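Local coordinates for putative NAD dependent dehydrogenase (Micromonospora echinospora, PDB 6NOR), which probably acts as an NAD-dependent oxidoreductase in the biosynthesis of the aminoglycoside antibiotic gentamicin, at residues L276-T286 / G299-N310. Sequence-based numbering, arbitrary orientation.
Sequences LWQGMGVEAYT and GWLRPEWEWIRN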
loop_
_atom_site.group_PDB
_atom_site.type_symbol
_atom_site.label_atom_id
_atom_site.label_comp_id
_atom_site.label_asym_id
_atom_site.label_seq_id
_atom_site.Cartn_x
_atom_site.Cartn_y
_atom_site.Cartn_z
ATOM N N LEU A 276 -2.870 -10.410 6.616
ATOM C CA LEU A 276 -3.754 -11.424 6.050
ATOM C C LEU A 276 -4.865 -10.836 5.185
ATOM O O LEU A 276 -4.916 -11.089 3.985
ATOM C CB LEU A 276 -4.367 -12.270 7.158
ATOM C CG LEU A 276 -5.181 -13.474 6.705
ATOM C CD1 LEU A 276 -4.329 -14.390 5.851
ATOM C CD2 LEU A 276 -5.760 -14.235 7.889
ATOM N N TRP A 277 -5.752 -10.066 5.801
ATOM C CA TRP A 277 -6.947 -9.555 5.126
ATOM C C TRP A 277 -6.710 -8.312 4.261
ATOM O O TRP A 277 -7.400 -8.142 3.265
ATOM C CB TRP A 277 -8.036 -9.260 6.153
ATOM C CG TRP A 277 -8.371 -10.479 6.945
ATOM C CD1 TRP A 277 -8.123 -10.701 8.264
ATOM C CD2 TRP A 277 -8.950 -11.675 6.439
ATOM N NE1 TRP A 277 -8.532 -11.962 8.622
ATOM C CE2 TRP A 277 -9.044 -12.582 7.514
ATOM C CE3 TRP A 277 -9.412 -12.069 5.178
ATOM C CZ2 TRP A 277 -9.597 -13.852 7.369
ATOM C CZ3 TRP A 277 -9.954 -13.336 5.039
ATOM C CH2 TRP A 277 -10.042 -14.210 6.131
ATOM N N GLN A 278 -5.736 -7.467 4.622
ATOM C CA GLN A 278 -5.417 -6.283 3.811
ATOM C C GLN A 278 -4.193 -6.529 2.928
ATOM O O GLN A 278 -3.688 -5.612 2.310
ATOM C CB GLN A 278 -5.170 -5.037 4.682
ATOM C CG GLN A 278 -6.408 -4.459 5.347
ATOM C CD GLN A 278 -6.959 -5.348 6.461
ATOM O OE1 GLN A 278 -6.256 -5.680 7.420
ATOM N NE2 GLN A 278 -8.215 -5.744 6.329
ATOM N N GLY A 279 -3.715 -7.766 2.876
ATOM C CA GLY A 279 -2.576 -8.087 2.036
ATOM C C GLY A 279 -2.886 -9.120 0.968
ATOM O O GLY A 279 -2.029 -9.900 0.573
ATOM N N MET A 280 -4.114 -9.126 0.478
ATOM C CA MET A 280 -4.475 -10.124 -0.497
ATOM C C MET A 280 -4.279 -9.666 -1.934
ATOM O O MET A 280 -4.387 -10.469 -2.844
ATOM C CB MET A 280 -5.903 -10.586 -0.255
ATOM C CG MET A 280 -5.851 -11.952 0.361
ATOM S SD MET A 280 -7.324 -12.675 0.982
ATOM C CE MET A 280 -6.629 -13.761 2.202
ATOM N N GLY A 281 -3.956 -8.389 -2.128
ATOM C CA GLY A 281 -3.553 -7.884 -3.427
ATOM C C GLY A 281 -4.686 -7.662 -4.413
ATOM O O GLY A 281 -4.448 -7.513 -5.598
ATOM N N VAL A 282 -5.923 -7.654 -3.934
ATOM C CA VAL A 282 -7.063 -7.345 -4.793
ATOM C C VAL A 282 -7.753 -6.083 -4.299
ATOM O O VAL A 282 -8.018 -5.945 -3.113
ATOM C CB VAL A 282 -8.079 -8.506 -4.833
ATOM C CG1 VAL A 282 -9.271 -8.173 -5.711
ATOM C CG2 VAL A 282 -7.412 -9.752 -5.310
ATOM N N GLU A 283 -8.035 -5.156 -5.198
ATOM C CA GLU A 283 -8.767 -3.946 -4.828
ATOM C C GLU A 283 -9.970 -3.707 -5.738
ATOM O O GLU A 283 -9.954 -4.029 -6.922
ATOM C CB GLU A 283 -7.844 -2.740 -4.854
ATOM C CG GLU A 283 -8.154 -1.732 -3.799
ATOM C CD GLU A 283 -7.187 -0.570 -3.805
ATOM O OE1 GLU A 283 -6.199 -0.626 -4.566
ATOM O OE2 GLU A 283 -7.415 0.394 -3.043
ATOM N N ALA A 284 -11.035 -3.162 -5.173
ATOM C CA ALA A 284 -12.207 -2.894 -5.974
ATOM C C ALA A 284 -12.922 -1.640 -5.515
ATOM O O ALA A 284 -12.817 -1.239 -4.371
ATOM C CB ALA A 284 -13.135 -4.062 -5.945
ATOM N N TYR A 285 -13.639 -1.013 -6.432
ATOM C CA TYR A 285 -14.507 0.079 -6.073
ATOM C C TYR A 285 -15.797 -0.092 -6.823
ATOM O O TYR A 285 -15.784 -0.499 -7.967
ATOM C CB TYR A 285 -13.876 1.452 -6.391
ATOM C CG TYR A 285 -14.850 2.573 -6.118
ATOM C CD1 TYR A 285 -15.749 2.999 -7.100
ATOM C CD2 TYR A 285 -14.929 3.151 -4.862
ATOM C CE1 TYR A 285 -16.673 3.985 -6.842
ATOM C CE2 TYR A 285 -15.844 4.150 -4.595
ATOM C CZ TYR A 285 -16.719 4.561 -5.593
ATOM O OH TYR A 285 -17.654 5.537 -5.344
ATOM N N THR A 286 -16.915 0.222 -6.185
ATOM C CA THR A 286 -18.152 0.382 -6.936
ATOM C C THR A 286 -19.041 1.500 -6.388
ATOM O O THR A 286 -19.042 1.783 -5.194
ATOM C CB THR A 286 -18.966 -0.919 -6.971
ATOM O OG1 THR A 286 -20.105 -0.736 -7.813
ATOM C CG2 THR A 286 -19.419 -1.325 -5.586
ATOM N N GLY A 299 -18.362 1.043 -2.186
ATOM C CA GLY A 299 -17.214 1.929 -2.106
ATOM C C GLY A 299 -15.911 1.193 -2.383
ATOM O O GLY A 299 -15.889 0.282 -3.183
ATOM N N TRP A 300 -14.834 1.608 -1.731
ATOM C CA TRP A 300 -13.545 0.952 -1.870
ATOM C C TRP A 300 -13.464 -0.300 -1.003
ATOM O O TRP A 300 -13.692 -0.242 0.199
ATOM C CB TRP A 300 -12.403 1.918 -1.520
ATOM C CG TRP A 300 -12.113 2.855 -2.657
ATOM C CD1 TRP A 300 -12.567 4.130 -2.805
ATOM C CD2 TRP A 300 -11.341 2.569 -3.825
ATOM N NE1 TRP A 300 -12.112 4.668 -3.985
ATOM C CE2 TRP A 300 -11.360 3.727 -4.635
ATOM C CE3 TRP A 300 -10.634 1.450 -4.267
ATOM C CZ2 TRP A 300 -10.702 3.796 -5.862
ATOM C CZ3 TRP A 300 -9.974 1.522 -5.487
ATOM C CH2 TRP A 300 -10.011 2.691 -6.267
ATOM N N LEU A 301 -13.170 -1.432 -1.632
ATOM C CA LEU A 301 -13.049 -2.709 -0.935
ATOM C C LEU A 301 -11.682 -3.315 -1.144
ATOM O O LEU A 301 -10.995 -2.986 -2.112
ATOM C CB LEU A 301 -14.099 -3.694 -1.425
ATOM C CG LEU A 301 -15.442 -3.065 -1.745
ATOM C CD1 LEU A 301 -16.268 -4.017 -2.564
ATOM C CD2 LEU A 301 -16.112 -2.731 -0.428
ATOM N N ARG A 302 -11.294 -4.197 -0.230
ATOM C CA ARG A 302 -10.174 -5.087 -0.466
ATOM C C ARG A 302 -10.640 -6.538 -0.330
ATOM O O ARG A 302 -10.414 -7.161 0.691
ATOM C CB ARG A 302 -9.026 -4.803 0.500
ATOM C CG ARG A 302 -8.294 -3.499 0.270
ATOM C CD ARG A 302 -7.176 -3.329 1.283
ATOM N NE ARG A 302 -7.236 -2.050 1.991
ATOM C CZ ARG A 302 -8.123 -1.750 2.940
ATOM N NH1 ARG A 302 -8.087 -0.562 3.525
ATOM N NH2 ARG A 302 -9.055 -2.633 3.301
ATOM N N PRO A 303 -11.299 -7.076 -1.370
ATOM C CA PRO A 303 -11.949 -8.394 -1.316
ATOM C C PRO A 303 -10.994 -9.538 -1.024
ATOM O O PRO A 303 -9.855 -9.516 -1.464
ATOM C CB PRO A 303 -12.535 -8.562 -2.719
ATOM C CG PRO A 303 -12.567 -7.166 -3.288
ATOM C CD PRO A 303 -11.370 -6.491 -2.715
ATOM N N GLU A 304 -11.467 -10.536 -0.287
ATOM C CA GLU A 304 -10.667 -11.708 -0.031
ATOM C C GLU A 304 -10.771 -12.654 -1.209
ATOM O O GLU A 304 -11.740 -12.605 -1.977
ATOM C CB GLU A 304 -11.117 -12.409 1.259
ATOM C CG GLU A 304 -12.627 -12.667 1.363
ATOM C CD GLU A 304 -13.124 -13.859 0.529
ATOM O OE1 GLU A 304 -12.311 -14.753 0.196
ATOM O OE2 GLU A 304 -14.332 -13.895 0.197
ATOM N N TRP A 305 -9.762 -13.501 -1.352
ATOM C CA TRP A 305 -9.861 -14.697 -2.190
ATOM C C TRP A 305 -9.450 -15.894 -1.339
ATOM O O TRP A 305 -8.626 -15.756 -0.451
ATOM C CB TRP A 305 -8.991 -14.583 -3.455
ATOM C CG TRP A 305 -7.551 -14.256 -3.179
ATOM C CD1 TRP A 305 -7.023 -13.014 -2.955
ATOM C CD2 TRP A 305 -6.448 -15.172 -3.139
ATOM N NE1 TRP A 305 -5.663 -13.110 -2.743
ATOM C CE2 TRP A 305 -5.292 -14.424 -2.849
ATOM C CE3 TRP A 305 -6.334 -16.559 -3.306
ATOM C CZ2 TRP A 305 -4.037 -15.012 -2.722
ATOM C CZ3 TRP A 305 -5.092 -17.146 -3.167
ATOM C CH2 TRP A 305 -3.961 -16.373 -2.879
ATOM N N GLU A 306 -10.044 -17.053 -1.614
ATOM C CA GLU A 306 -9.800 -18.299 -0.893
ATOM C C GLU A 306 -9.647 -18.125 0.614
ATOM O O GLU A 306 -8.639 -18.526 1.194
ATOM C CB GLU A 306 -8.561 -18.999 -1.463
ATOM C CG GLU A 306 -8.796 -19.657 -2.810
ATOM C CD GLU A 306 -7.657 -20.568 -3.266
ATOM O OE1 GLU A 306 -6.514 -20.432 -2.783
ATOM O OE2 GLU A 306 -7.909 -21.430 -4.133
ATOM N N TRP A 307 -10.659 -17.555 1.257
ATOM C CA TRP A 307 -10.509 -17.170 2.649
ATOM C C TRP A 307 -10.280 -18.373 3.569
ATOM O O TRP A 307 -9.558 -18.273 4.550
ATOM C CB TRP A 307 -11.713 -16.328 3.108
ATOM C CG TRP A 307 -13.001 -17.042 3.328
ATOM C CD1 TRP A 307 -14.020 -17.210 2.430
ATOM C CD2 TRP A 307 -13.440 -17.651 4.546
ATOM N NE1 TRP A 307 -15.054 -17.908 3.011
ATOM C CE2 TRP A 307 -14.723 -18.184 4.311
ATOM C CE3 TRP A 307 -12.866 -17.798 5.809
ATOM C CZ2 TRP A 307 -15.440 -18.864 5.290
ATOM C CZ3 TRP A 307 -13.577 -18.470 6.782
ATOM C CH2 TRP A 307 -14.848 -19.006 6.516
ATOM N N ILE A 308 -10.851 -19.524 3.228
ATOM C CA ILE A 308 -10.695 -20.707 4.057
ATOM C C ILE A 308 -9.284 -21.266 3.992
ATOM O O ILE A 308 -8.655 -21.483 5.015
ATOM C CB ILE A 308 -11.681 -21.795 3.660
ATOM C CG1 ILE A 308 -13.116 -21.313 3.884
ATOM C CG2 ILE A 308 -11.421 -23.039 4.462
ATOM C CD1 ILE A 308 -14.188 -22.376 3.595
ATOM N N ARG A 309 -8.786 -21.498 2.789
ATOM C CA ARG A 309 -7.411 -21.930 2.632
ATOM C C ARG A 309 -6.406 -20.900 3.151
ATOM O O ARG A 309 -5.428 -21.236 3.803
ATOM C CB ARG A 309 -7.121 -22.231 1.171
ATOM C CG ARG A 309 -5.797 -22.911 0.942
ATOM C CD ARG A 309 -5.558 -23.156 -0.550
ATOM N NE ARG A 309 -4.430 -24.058 -0.705
ATOM C CZ ARG A 309 -3.157 -23.688 -0.621
ATOM N NH1 ARG A 309 -2.839 -22.420 -0.416
ATOM N NH2 ARG A 309 -2.198 -24.589 -0.750
ATOM N N ASN A 310 -6.647 -19.634 2.864
ATOM C CA ASN A 310 -5.702 -18.616 3.258
ATOM C C ASN A 310 -5.692 -18.350 4.758
ATOM O O ASN A 310 -4.709 -17.854 5.274
ATOM C CB ASN A 310 -5.965 -17.337 2.483
ATOM C CG ASN A 310 -5.306 -17.351 1.130
ATOM O OD1 ASN A 310 -4.284 -17.981 0.961
ATOM N ND2 ASN A 310 -5.876 -16.650 0.165
HETATM O O HOH W 1 -7.631 -7.775 -1.460
#
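Ala284 and Leu301 form an antiparallel hydrogen-bonded pair, with Leu301 N to Ala284 O at 2.8 Å and nearly straight, 176°. Thr286 and Gly299 pair the same way, closing a short beta ladder in this GFO/IDH/MocA-type protein with its Rossmann domain. An antiparallel strand of a second subunit continues the sheet beyond 282-286. Between the hydrogen-bonded pairs, Tyr285 and Trp300 share one face. Tyr285 CB sits over the six-membered ring of Trp300, 3.7 Å from its centroid, a CH-pi contact. The Tyr285 ring turns its edge to the indole's five-membered ring, planes at 50°. Trp300 NE1 hydrogen-bonds to Gly257 O of a third subunit. Were Trp300 an alanine, Tyr285 CB and ring edge would probably lose their aromatic face, and Gly257 O of that subunit this donor. Further along, a water donates to Pro303 O. Met280 SD lies over the five-membered ring of Trp305, 4.3 Å from its centroid, a Met-aromatic contact. CG of Trp305 lies between its backbone N and carbonyl carbon, chi1 54°, which brings the indole to the Met280 carbonyl. There Trp305 NE1 donates to a lone pair of Met280 O at 2.9 Å, close to the indole plane.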